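Local coordinates for protein aspartokinase (Clostridium acetobutylicum, PDB 3TVI) that probably catalyses the ATP-dependent phosphorylation of the beta-carboxyl group of L-aspartate, the first step towards threonine, methionine and lysine, at residues I4-G10 with R33-S39; N129-A135 with C163-P169; L203-D209 with P260-T266. One frame throughout, in Å; residues are numbered along the deposited sequence.

Contact 1. Residues I4-G10 with R33-S39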
loop_
_atom_site.group_PDB
_atom_site.type_symbol
_atom_site.label_atom_id
_atom_site.label_comp_id
_atom_site.label_asym_id
_atom_site.label_seq_id
_atom_site.Cartn_x
_atom_site.Cartn_y
_atom_site.Cartn_z
ATOM N N ILE B 4 -15.639 27.002 -32.939
ATOM C CA ILE B 4 -14.270 27.518 -32.846
ATOM C C ILE B 4 -13.334 26.385 -32.407
ATOM O O ILE B 4 -13.233 26.083 -31.214
ATOM C CB ILE B 4 -14.163 28.666 -31.813
ATOM C CG1 ILE B 4 -15.003 29.868 -32.232
ATOM C CG2 ILE B 4 -12.720 29.098 -31.629
ATOM C CD1 ILE B 4 -16.494 29.641 -32.092
ATOM N N VAL B 5 -12.673 25.746 -33.370
ATOM C CA VAL B 5 -11.677 24.723 -33.076
ATOM C C VAL B 5 -10.313 25.376 -33.041
ATOM O O VAL B 5 -10.051 26.297 -33.792
ATOM C CB VAL B 5 -11.635 23.629 -34.150
ATOM C CG1 VAL B 5 -10.694 22.513 -33.718
ATOM C CG2 VAL B 5 -13.025 23.080 -34.420
ATOM N N VAL B 6 -9.445 24.876 -32.180
ATOM C CA VAL B 6 -8.088 25.372 -32.029
ATOM C C VAL B 6 -7.159 24.196 -32.230
ATOM O O VAL B 6 -7.369 23.137 -31.632
ATOM C CB VAL B 6 -7.871 25.881 -30.601
ATOM C CG1 VAL B 6 -6.398 26.167 -30.328
ATOM C CG2 VAL B 6 -8.735 27.101 -30.349
ATOM N N THR B 7 -6.122 24.372 -33.035
ATOM C CA THR B 7 -5.284 23.251 -33.430
ATOM C C THR B 7 -3.861 23.418 -32.954
ATOM O O THR B 7 -3.332 24.524 -32.992
ATOM C CB THR B 7 -5.246 23.150 -34.950
ATOM O OG1 THR B 7 -4.681 24.351 -35.476
ATOM C CG2 THR B 7 -6.650 22.980 -35.502
ATOM N N LYS B 8 -3.242 22.327 -32.503
ATOM C CA LYS B 8 -1.804 22.312 -32.265
ATOM C C LYS B 8 -1.170 21.225 -33.090
ATOM O O LYS B 8 -1.737 20.148 -33.227
ATOM C CB LYS B 8 -1.438 22.046 -30.801
ATOM C CG LYS B 8 -0.103 21.295 -30.702
ATOM C CD LYS B 8 0.546 21.259 -29.337
ATOM C CE LYS B 8 1.909 20.570 -29.428
ATOM N NZ LYS B 8 1.820 19.200 -29.999
ATOM N N PHE B 9 0.039 21.497 -33.576
ATOM C CA PHE B 9 0.825 20.531 -34.325
ATOM C C PHE B 9 2.201 20.367 -33.711
ATOM O O PHE B 9 2.857 21.347 -33.381
ATOM C CB PHE B 9 0.934 20.997 -35.758
ATOM C CG PHE B 9 -0.386 21.079 -36.434
ATOM C CD1 PHE B 9 -0.868 20.007 -37.164
ATOM C CD2 PHE B 9 -1.174 22.205 -36.294
ATOM C CE1 PHE B 9 -2.107 20.068 -37.770
ATOM C CE2 PHE B 9 -2.413 22.280 -36.898
ATOM C CZ PHE B 9 -2.883 21.209 -37.638
ATOM N N GLY B 10 2.626 19.118 -33.563
ATOM C CA GLY B 10 3.866 18.788 -32.885
ATOM C C GLY B 10 5.022 18.701 -33.842
ATOM O O GLY B 10 4.857 18.925 -35.035
ATOM N N ARG B 33 -11.156 25.625 -38.031
ATOM C CA ARG B 33 -9.804 25.565 -37.486
ATOM C C ARG B 33 -9.181 26.949 -37.553
ATOM O O ARG B 33 -8.338 27.234 -38.399
ATOM C CB ARG B 33 -8.965 24.511 -38.212
ATOM C CG ARG B 33 -9.357 23.106 -37.790
ATOM C CD ARG B 33 -8.825 22.022 -38.710
ATOM N NE ARG B 33 -9.270 20.699 -38.253
ATOM C CZ ARG B 33 -9.621 19.683 -39.042
ATOM N NH1 ARG B 33 -9.620 19.785 -40.369
ATOM N NH2 ARG B 33 -10.011 18.548 -38.496
ATOM N N LYS B 34 -9.613 27.798 -36.626
ATOM C CA LYS B 34 -9.245 29.207 -36.616
ATOM C C LYS B 34 -7.852 29.470 -36.015
ATOM O O LYS B 34 -7.104 30.294 -36.532
ATOM C CB LYS B 34 -10.330 30.008 -35.878
ATOM C CG LYS B 34 -11.695 29.941 -36.567
ATOM C CD LYS B 34 -12.697 30.948 -36.018
ATOM C CE LYS B 34 -13.211 31.920 -37.093
ATOM N NZ LYS B 34 -13.894 31.307 -38.280
ATOM N N TYR B 35 -7.488 28.756 -34.950
ATOM C CA TYR B 35 -6.241 29.047 -34.224
ATOM C C TYR B 35 -5.226 27.901 -34.231
ATOM O O TYR B 35 -5.577 26.752 -34.010
ATOM C CB TYR B 35 -6.588 29.520 -32.812
ATOM C CG TYR B 35 -7.575 30.647 -32.902
ATOM C CD1 TYR B 35 -7.234 31.823 -33.549
ATOM C CD2 TYR B 35 -8.869 30.516 -32.420
ATOM C CE1 TYR B 35 -8.143 32.858 -33.684
ATOM C CE2 TYR B 35 -9.790 31.545 -32.548
ATOM C CZ TYR B 35 -9.417 32.710 -33.185
ATOM O OH TYR B 35 -10.307 33.736 -33.328
ATOM N N ILE B 36 -3.967 28.240 -34.497
ATOM C CA ILE B 36 -2.925 27.261 -34.785
ATOM C C ILE B 36 -1.706 27.454 -33.887
ATOM O O ILE B 36 -1.120 28.539 -33.850
ATOM C CB ILE B 36 -2.452 27.370 -36.252
ATOM C CG1 ILE B 36 -3.609 27.093 -37.218
ATOM C CG2 ILE B 36 -1.305 26.400 -36.524
ATOM C CD1 ILE B 36 -4.551 28.261 -37.416
ATOM N N ILE B 37 -1.312 26.395 -33.186
ATOM C CA ILE B 37 -0.183 26.457 -32.279
ATOM C C ILE B 37 0.872 25.442 -32.714
ATOM O O ILE B 37 0.607 24.242 -32.688
ATOM C CB ILE B 37 -0.623 26.147 -30.846
ATOM C CG1 ILE B 37 -1.556 27.242 -30.326
ATOM C CG2 ILE B 37 0.588 26.037 -29.937
ATOM C CD1 ILE B 37 -2.905 27.312 -31.014
ATOM N N PRO B 38 2.067 25.916 -33.129
ATOM C CA PRO B 38 3.135 25.041 -33.613
ATOM C C PRO B 38 4.220 24.717 -32.603
ATOM O O PRO B 38 4.559 25.545 -31.763
ATOM C CB PRO B 38 3.763 25.872 -34.726
ATOM C CG PRO B 38 3.650 27.261 -34.213
ATOM C CD PRO B 38 2.366 27.327 -33.429
ATOM N N SER B 39 4.765 23.514 -32.723
ATOM C CA SER B 39 5.999 23.136 -32.060
ATOM C C SER B 39 7.151 23.494 -32.977
ATOM O O SER B 39 6.939 24.108 -34.020
ATOM C CB SER B 39 6.012 21.640 -31.816
ATOM O OG SER B 39 4.734 21.227 -31.372
#
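Ile4 leads into strand 5-9 and lays its CG2 against the ring edge of Tyr35 (3.9 Å to CE2). At Val5 the parallel ladder begins with a beta bulge: Val5 pairs with Arg33, yet Val6 already pairs with Tyr35, so Lys34 is the extra residue, and its N donates to Val5 O (3.2 Å). Val6 is a beta-branched apolar residue well suited to a buried strand position; its CG1 meets Ile37 CD1 at 3.7 Å. Thr7 bonds to Tyr35 O twice, through N (2.6 Å) and through OG1 (3.0 Å), so its hydroxyl is satisfied within the core, while Thr7 O accepts from Ile37 N (2.8 Å). On the Val6 face Lys8 follows, its aliphatic chain beside Ser39 and its amine in a salt bridge with Asp189. Phe9 turns to the other face, beside Ile36 and against helix 17-28; its N donates to Ile37 O (2.9 Å), and its O receives both Ser39 N (3.0 Å) and Ser39 OG (2.8 Å). Gly10 leaves the sheet beside that hydroxyl. Joined through helix 17-28, the strands form the first beta-alpha-beta unit of the amino acid kinase fold, with Lys8, Phe9 and Gly10 at the predicted ATP site.

Contact 2. Residues N129-A135 with C163-P169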
loop_
_atom_site.group_PDB
_atom_site.type_symbol
_atom_site.label_atom_id
_atom_site.label_comp_id
_atom_site.label_asym_id
_atom_site.label_seq_id
_atom_site.Cartn_x
_atom_site.Cartn_y
_atom_site.Cartn_z
ATOM N N ASN B 129 -1.856 31.998 -44.301
ATOM C CA ASN B 129 -2.553 33.259 -44.443
ATOM C C ASN B 129 -3.358 33.608 -43.187
ATOM O O ASN B 129 -4.559 33.871 -43.247
ATOM C CB ASN B 129 -3.441 33.204 -45.683
ATOM C CG ASN B 129 -3.801 34.578 -46.217
ATOM O OD1 ASN B 129 -3.544 35.612 -45.586
ATOM N ND2 ASN B 129 -4.409 34.594 -47.398
ATOM N N ALA B 130 -2.658 33.603 -42.056
ATOM C CA ALA B 130 -3.237 33.849 -40.739
ATOM C C ALA B 130 -2.419 34.918 -40.026
ATOM O O ALA B 130 -1.223 35.065 -40.292
ATOM C CB ALA B 130 -3.222 32.563 -39.928
ATOM N N GLU B 131 -3.058 35.654 -39.119
ATOM C CA GLU B 131 -2.369 36.689 -38.353
ATOM C C GLU B 131 -1.371 36.096 -37.369
ATOM O O GLU B 131 -1.719 35.241 -36.561
ATOM C CB GLU B 131 -3.364 37.558 -37.590
ATOM C CG GLU B 131 -3.939 38.689 -38.420
ATOM C CD GLU B 131 -4.695 39.696 -37.576
ATOM O OE1 GLU B 131 -4.080 40.311 -36.670
ATOM O OE2 GLU B 131 -5.910 39.870 -37.821
ATOM N N PHE B 132 -0.127 36.553 -37.435
ATOM C CA PHE B 132 0.877 36.117 -36.482
ATOM C C PHE B 132 0.732 36.892 -35.194
ATOM O O PHE B 132 0.729 38.118 -35.202
ATOM C CB PHE B 132 2.290 36.334 -37.000
ATOM C CG PHE B 132 3.336 35.962 -36.002
ATOM C CD1 PHE B 132 3.747 34.644 -35.873
ATOM C CD2 PHE B 132 3.875 36.916 -35.154
ATOM C CE1 PHE B 132 4.695 34.289 -34.929
ATOM C CE2 PHE B 132 4.823 36.566 -34.204
ATOM C CZ PHE B 132 5.236 35.251 -34.095
ATOM N N ILE B 133 0.651 36.165 -34.088
ATOM C CA ILE B 133 0.564 36.765 -32.765
ATOM C C ILE B 133 1.597 36.135 -31.848
ATOM O O ILE B 133 1.428 35.001 -31.422
ATOM C CB ILE B 133 -0.824 36.543 -32.159
ATOM C CG1 ILE B 133 -1.860 37.369 -32.912
ATOM C CG2 ILE B 133 -0.814 36.906 -30.688
ATOM C CD1 ILE B 133 -3.250 37.260 -32.328
ATOM N N ASP B 134 2.659 36.874 -31.537
ATOM C CA ASP B 134 3.714 36.365 -30.669
ATOM C C ASP B 134 3.100 35.924 -29.355
ATOM O O ASP B 134 2.116 36.493 -28.907
ATOM C CB ASP B 134 4.797 37.422 -30.423
ATOM C CG ASP B 134 6.075 36.832 -29.827
ATOM O OD1 ASP B 134 6.011 36.190 -28.761
ATOM O OD2 ASP B 134 7.159 37.017 -30.410
ATOM N N ALA B 135 3.683 34.885 -28.767
ATOM C CA ALA B 135 3.240 34.355 -27.485
ATOM C C ALA B 135 3.454 35.388 -26.395
ATOM O O ALA B 135 2.586 35.591 -25.544
ATOM C CB ALA B 135 4.011 33.093 -27.150
ATOM N N CYS B 163 -9.219 37.908 -34.039
ATOM C CA CYS B 163 -8.746 37.534 -35.376
ATOM C C CYS B 163 -9.613 36.418 -35.920
ATOM O O CYS B 163 -10.076 35.566 -35.162
ATOM C CB CYS B 163 -7.298 37.047 -35.348
ATOM S SG CYS B 163 -6.055 38.308 -34.988
ATOM N N ASN B 164 -9.817 36.430 -37.233
ATOM C CA ASN B 164 -10.502 35.357 -37.942
ATOM C C ASN B 164 -9.658 34.075 -37.880
ATOM O O ASN B 164 -10.123 33.027 -37.446
ATOM C CB ASN B 164 -10.749 35.783 -39.395
ATOM C CG ASN B 164 -11.701 34.860 -40.138
ATOM O OD1 ASN B 164 -12.051 33.776 -39.659
ATOM N ND2 ASN B 164 -12.129 35.292 -41.326
ATOM N N LYS B 165 -8.405 34.187 -38.296
ATOM C CA LYS B 165 -7.471 33.071 -38.305
ATOM C C LYS B 165 -6.144 33.588 -37.757
ATOM O O LYS B 165 -5.648 34.615 -38.223
ATOM C CB LYS B 165 -7.304 32.536 -39.738
ATOM C CG LYS B 165 -6.626 31.175 -39.841
ATOM C CD LYS B 165 -6.137 30.847 -41.250
ATOM C CE LYS B 165 -7.222 30.231 -42.125
ATOM N NZ LYS B 165 -6.690 29.816 -43.461
ATOM N N ALA B 166 -5.575 32.896 -36.774
ATOM C CA ALA B 166 -4.363 33.375 -36.123
ATOM C C ALA B 166 -3.412 32.246 -35.729
ATOM O O ALA B 166 -3.845 31.244 -35.155
ATOM C CB ALA B 166 -4.733 34.198 -34.902
ATOM N N VAL B 167 -2.121 32.411 -36.043
ATOM C CA VAL B 167 -1.077 31.507 -35.546
ATOM C C VAL B 167 -0.524 32.090 -34.264
ATOM O O VAL B 167 -0.368 33.303 -34.157
ATOM C CB VAL B 167 0.116 31.354 -36.506
ATOM C CG1 VAL B 167 1.205 30.509 -35.861
ATOM C CG2 VAL B 167 -0.312 30.750 -37.835
ATOM N N ILE B 168 -0.230 31.217 -33.303
ATOM C CA ILE B 168 0.291 31.617 -31.996
ATOM C C ILE B 168 1.369 30.633 -31.597
ATOM O O ILE B 168 1.053 29.476 -31.308
ATOM C CB ILE B 168 -0.790 31.569 -30.899
ATOM C CG1 ILE B 168 -2.071 32.257 -31.376
ATOM C CG2 ILE B 168 -0.259 32.206 -29.627
ATOM C CD1 ILE B 168 -3.207 32.198 -30.384
ATOM N N PRO B 169 2.639 31.082 -31.558
ATOM C CA PRO B 169 3.738 30.150 -31.328
ATOM C C PRO B 169 3.622 29.568 -29.936
ATOM O O PRO B 169 2.878 30.094 -29.110
ATOM C CB PRO B 169 4.981 31.020 -31.484
ATOM C CG PRO B 169 4.533 32.367 -31.048
ATOM C CD PRO B 169 3.070 32.479 -31.393
#
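A proline ends this short parallel pairing: Pro169 has no amide hydrogen to offer Ile133 O, and its CD instead lies 3.0 Å from that oxygen. The ladder therefore holds just three hydrogen bonds, Glu131 N to Lys165 O (2.9 Å), Val167 N to Glu131 O (2.9 Å) and Ile133 N to Val167 O (3.0 Å). Beyond them the ring of Pro169 fills space between Phe132 and Ala135, its CG 4.3 Å from Phe132 CZ and 4.0 Å from Ala135 CB. On the Ala166 face, small Ala166 leaves room for Ile133, whose CD1 reaches Cys163 SG at 4.0 Å, while exposed Glu131 folds its carboxylate over Cys163, Glu131 CD 3.2 Å from Cys163 SG. Ala130 CB packs on Val167 CG2 (4.0 Å). Asn129, with the positive phi that suits asparagine, is the C-prime residue of the Schellman motif ending helix 109-127. That helix covers Phe132 and Val167; strand 131-132 is the sheet's outermost on this side, and strand 166-167 pairs on its inner side with strand 33-38.

Contact 3. Residues L203-D209 with P260-T266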
loop_
_atom_site.group_PDB
_atom_site.type_symbol
_atom_site.label_atom_id
_atom_site.label_comp_id
_atom_site.label_asym_id
_atom_site.label_seq_id
_atom_site.Cartn_x
_atom_site.Cartn_y
_atom_site.Cartn_z
ATOM N N LEU B 203 -13.458 22.978 -29.238
ATOM C CA LEU B 203 -12.646 21.791 -29.388
ATOM C C LEU B 203 -11.199 22.220 -29.385
ATOM O O LEU B 203 -10.872 23.303 -29.843
ATOM C CB LEU B 203 -12.969 21.102 -30.716
ATOM C CG LEU B 203 -12.214 19.818 -31.082
ATOM C CD1 LEU B 203 -12.473 18.719 -30.067
ATOM C CD2 LEU B 203 -12.629 19.349 -32.465
ATOM N N TYR B 204 -10.336 21.376 -28.853
ATOM C CA TYR B 204 -8.911 21.582 -28.982
ATOM C C TYR B 204 -8.363 20.317 -29.635
ATOM O O TYR B 204 -8.241 19.281 -28.993
ATOM C CB TYR B 204 -8.294 21.890 -27.611
ATOM C CG TYR B 204 -6.784 21.744 -27.498
ATOM C CD1 TYR B 204 -5.932 22.115 -28.533
ATOM C CD2 TYR B 204 -6.211 21.244 -26.332
ATOM C CE1 TYR B 204 -4.558 21.981 -28.412
ATOM C CE2 TYR B 204 -4.845 21.104 -26.199
ATOM C CZ TYR B 204 -4.022 21.478 -27.238
ATOM O OH TYR B 204 -2.662 21.330 -27.092
ATOM N N GLU B 205 -8.095 20.402 -30.936
ATOM C CA GLU B 205 -7.534 19.282 -31.674
ATOM C C GLU B 205 -6.063 19.275 -31.395
ATOM O O GLU B 205 -5.434 20.318 -31.483
ATOM C CB GLU B 205 -7.761 19.436 -33.175
ATOM C CG GLU B 205 -9.175 19.120 -33.612
ATOM C CD GLU B 205 -9.435 19.420 -35.073
ATOM O OE1 GLU B 205 -8.496 19.830 -35.789
ATOM O OE2 GLU B 205 -10.594 19.241 -35.510
ATOM N N ASN B 206 -5.517 18.112 -31.065
ATOM C CA ASN B 206 -4.104 17.990 -30.773
ATOM C C ASN B 206 -3.446 17.036 -31.767
ATOM O O ASN B 206 -3.469 15.815 -31.585
ATOM C CB ASN B 206 -3.938 17.509 -29.346
ATOM C CG ASN B 206 -2.544 17.710 -28.818
ATOM O OD1 ASN B 206 -1.665 16.888 -29.042
ATOM N ND2 ASN B 206 -2.346 18.789 -28.072
ATOM N N TRP B 207 -2.859 17.605 -32.819
ATOM C CA TRP B 207 -2.384 16.826 -33.957
ATOM C C TRP B 207 -1.024 16.247 -33.755
ATOM O O TRP B 207 -0.061 16.964 -33.509
ATOM C CB TRP B 207 -2.399 17.674 -35.205
ATOM C CG TRP B 207 -3.790 17.957 -35.666
ATOM C CD1 TRP B 207 -4.630 18.980 -35.261
ATOM C CD2 TRP B 207 -4.562 17.186 -36.624
ATOM N NE1 TRP B 207 -5.839 18.896 -35.899
ATOM C CE2 TRP B 207 -5.862 17.841 -36.726
ATOM C CE3 TRP B 207 -4.319 16.056 -37.376
ATOM C CZ2 TRP B 207 -6.848 17.377 -37.566
ATOM C CZ3 TRP B 207 -5.326 15.586 -38.217
ATOM C CH2 TRP B 207 -6.559 16.238 -38.314
ATOM N N THR B 208 -0.944 14.925 -33.902
ATOM C CA THR B 208 0.244 14.145 -33.566
ATOM C C THR B 208 0.503 13.142 -34.682
ATOM O O THR B 208 0.003 13.323 -35.787
ATOM C CB THR B 208 0.019 13.398 -32.243
ATOM O OG1 THR B 208 -0.666 12.165 -32.495
ATOM C CG2 THR B 208 -0.814 14.254 -31.293
ATOM N N ASP B 209 1.263 12.084 -34.399
ATOM C CA ASP B 209 1.571 11.079 -35.423
ATOM C C ASP B 209 0.956 9.719 -35.129
ATOM O O ASP B 209 1.433 8.711 -35.625
ATOM C CB ASP B 209 3.088 10.946 -35.624
ATOM C CG ASP B 209 3.805 10.426 -34.393
ATOM O OD1 ASP B 209 4.165 11.248 -33.514
ATOM O OD2 ASP B 209 4.023 9.193 -34.315
ATOM N N PRO B 260 -13.328 19.839 -24.833
ATOM C CA PRO B 260 -12.857 18.522 -25.201
ATOM C C PRO B 260 -11.611 18.597 -26.075
ATOM O O PRO B 260 -11.497 19.483 -26.918
ATOM C CB PRO B 260 -14.033 17.940 -25.971
ATOM C CG PRO B 260 -14.725 19.111 -26.548
ATOM C CD PRO B 260 -14.523 20.236 -25.588
ATOM N N ILE B 261 -10.683 17.676 -25.847
ATOM C CA ILE B 261 -9.500 17.523 -26.665
ATOM C C ILE B 261 -9.670 16.314 -27.563
ATOM O O ILE B 261 -10.071 15.249 -27.100
ATOM C CB ILE B 261 -8.273 17.248 -25.801
ATOM C CG1 ILE B 261 -8.060 18.384 -24.811
ATOM C CG2 ILE B 261 -7.044 17.054 -26.668
ATOM C CD1 ILE B 261 -6.847 18.183 -23.933
ATOM N N ASN B 262 -9.345 16.470 -28.841
ATOM C CA ASN B 262 -9.342 15.355 -29.776
ATOM C C ASN B 262 -7.914 15.061 -30.227
ATOM O O ASN B 262 -7.321 15.855 -30.958
ATOM C CB ASN B 262 -10.224 15.689 -30.980
ATOM C CG ASN B 262 -10.292 14.561 -31.995
ATOM O OD1 ASN B 262 -9.465 13.648 -31.984
ATOM N ND2 ASN B 262 -11.272 14.632 -32.899
ATOM N N ILE B 263 -7.359 13.931 -29.788
ATOM C CA ILE B 263 -6.045 13.502 -30.268
ATOM C C ILE B 263 -6.217 12.964 -31.676
ATOM O O ILE B 263 -7.002 12.052 -31.896
ATOM C CB ILE B 263 -5.396 12.437 -29.373
ATOM C CG1 ILE B 263 -4.585 13.095 -28.260
ATOM C CG2 ILE B 263 -4.424 11.595 -30.175
ATOM C CD1 ILE B 263 -5.382 14.020 -27.377
ATOM N N LYS B 264 -5.484 13.539 -32.625
ATOM C CA LYS B 264 -5.654 13.219 -34.040
ATOM C C LYS B 264 -4.303 12.998 -34.730
ATOM O O LYS B 264 -3.252 13.385 -34.203
ATOM C CB LYS B 264 -6.453 14.338 -34.714
ATOM C CG LYS B 264 -7.628 13.831 -35.532
ATOM C CD LYS B 264 -8.849 14.724 -35.391
ATOM C CE LYS B 264 -10.096 14.090 -35.998
ATOM N NZ LYS B 264 -9.901 13.685 -37.418
ATOM N N ASN B 265 -4.339 12.362 -35.902
ATOM C CA ASN B 265 -3.114 12.003 -36.631
ATOM C C ASN B 265 -2.914 12.789 -37.935
ATOM O O ASN B 265 -3.664 12.608 -38.889
ATOM C CB ASN B 265 -3.132 10.508 -36.932
ATOM C CG ASN B 265 -1.853 10.025 -37.585
ATOM O OD1 ASN B 265 -0.851 10.744 -37.631
ATOM N ND2 ASN B 265 -1.883 8.792 -38.093
ATOM N N THR B 266 -1.884 13.632 -37.968
ATOM C CA THR B 266 -1.581 14.462 -39.135
ATOM C C THR B 266 -1.396 13.647 -40.405
ATOM O O THR B 266 -1.680 14.141 -41.489
ATOM C CB THR B 266 -0.289 15.295 -38.942
ATOM O OG1 THR B 266 -0.348 16.021 -37.712
ATOM C CG2 THR B 266 -0.110 16.291 -40.069
#
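This is a parallel beta-sheet contact in the middle of the main sheet of the kinase domain, where strand 203-208 lies between strands 5-9 and 261-265. Six backbone hydrogen bonds run in unbroken register, from Tyr204 N to Pro260 O (2.9 Å) to Thr266 N to Thr208 O (2.9 Å), and the short strand axes approach to 4.6 Å at an angle of 28°. Pro260 can stand at the start because only its carbonyl is needed; Leu203 covers it, CD1 to CG 4.2 Å. On one face Tyr204 CD2 packs on Ile261 CG1 (3.7 Å), with Asn206 next along; the amide of Asn206 reaches Asp189, a polar partner suited to a buried asparagine. Ile263 lies on the same face and rests on strand 274-277. On the other face Glu205 and Trp207, two residues apart on one strand, are joined by a hydrogen bond, Trp207 NE1 to Glu205 OE1 (2.8 Å), and the carboxylate also makes a salt bridge with Arg33. The broad indole suits its place: Lys264 CB sits over its six-membered ring, a CH-pi contact 3.7 Å from the centroid, and Phe9 stacks on it. At the C-terminal end Thr208 N donates to Lys264 O (2.8 Å), supplemented weakly by Thr208 OG1 (3.3 Å to the same Lys264 O), a hydroxyl also hydrogen-bonded to Val210 N. Thr208 ends the strand and Asp209 begins the loop after it. Such a position, at the C-terminal ends of parallel strands, is where alpha/beta folds commonly bind ligands, consistent with the predicted ATP site of the amino acid kinase fold.

In the fold
From the N terminus, contact 1 closes first, bringing strand 33-38 beside strand 5-9 after helix 17-28. Contact 2 follows, closing the loop through helix 149-159, and contact 3 comes last with the longest excursion, 50 residues between its segments. The three neither nest nor cross: in series along the chain, they lie side by side in one sheet, in the order 2, 1, 3. Contact 1 sits centrally. Its strand 33-38 borders strand 166-167 of contact 2, where Ile36 O meets Ile168 N at 2.9 Å, and its strand 5-9 borders strand 203-208 of contact 3, where Lys8 O lies 2.8 Å from Trp207 N, a probable hydrogen bond. Contacts 2 and 3 do not touch, their centres about 19 Å apart.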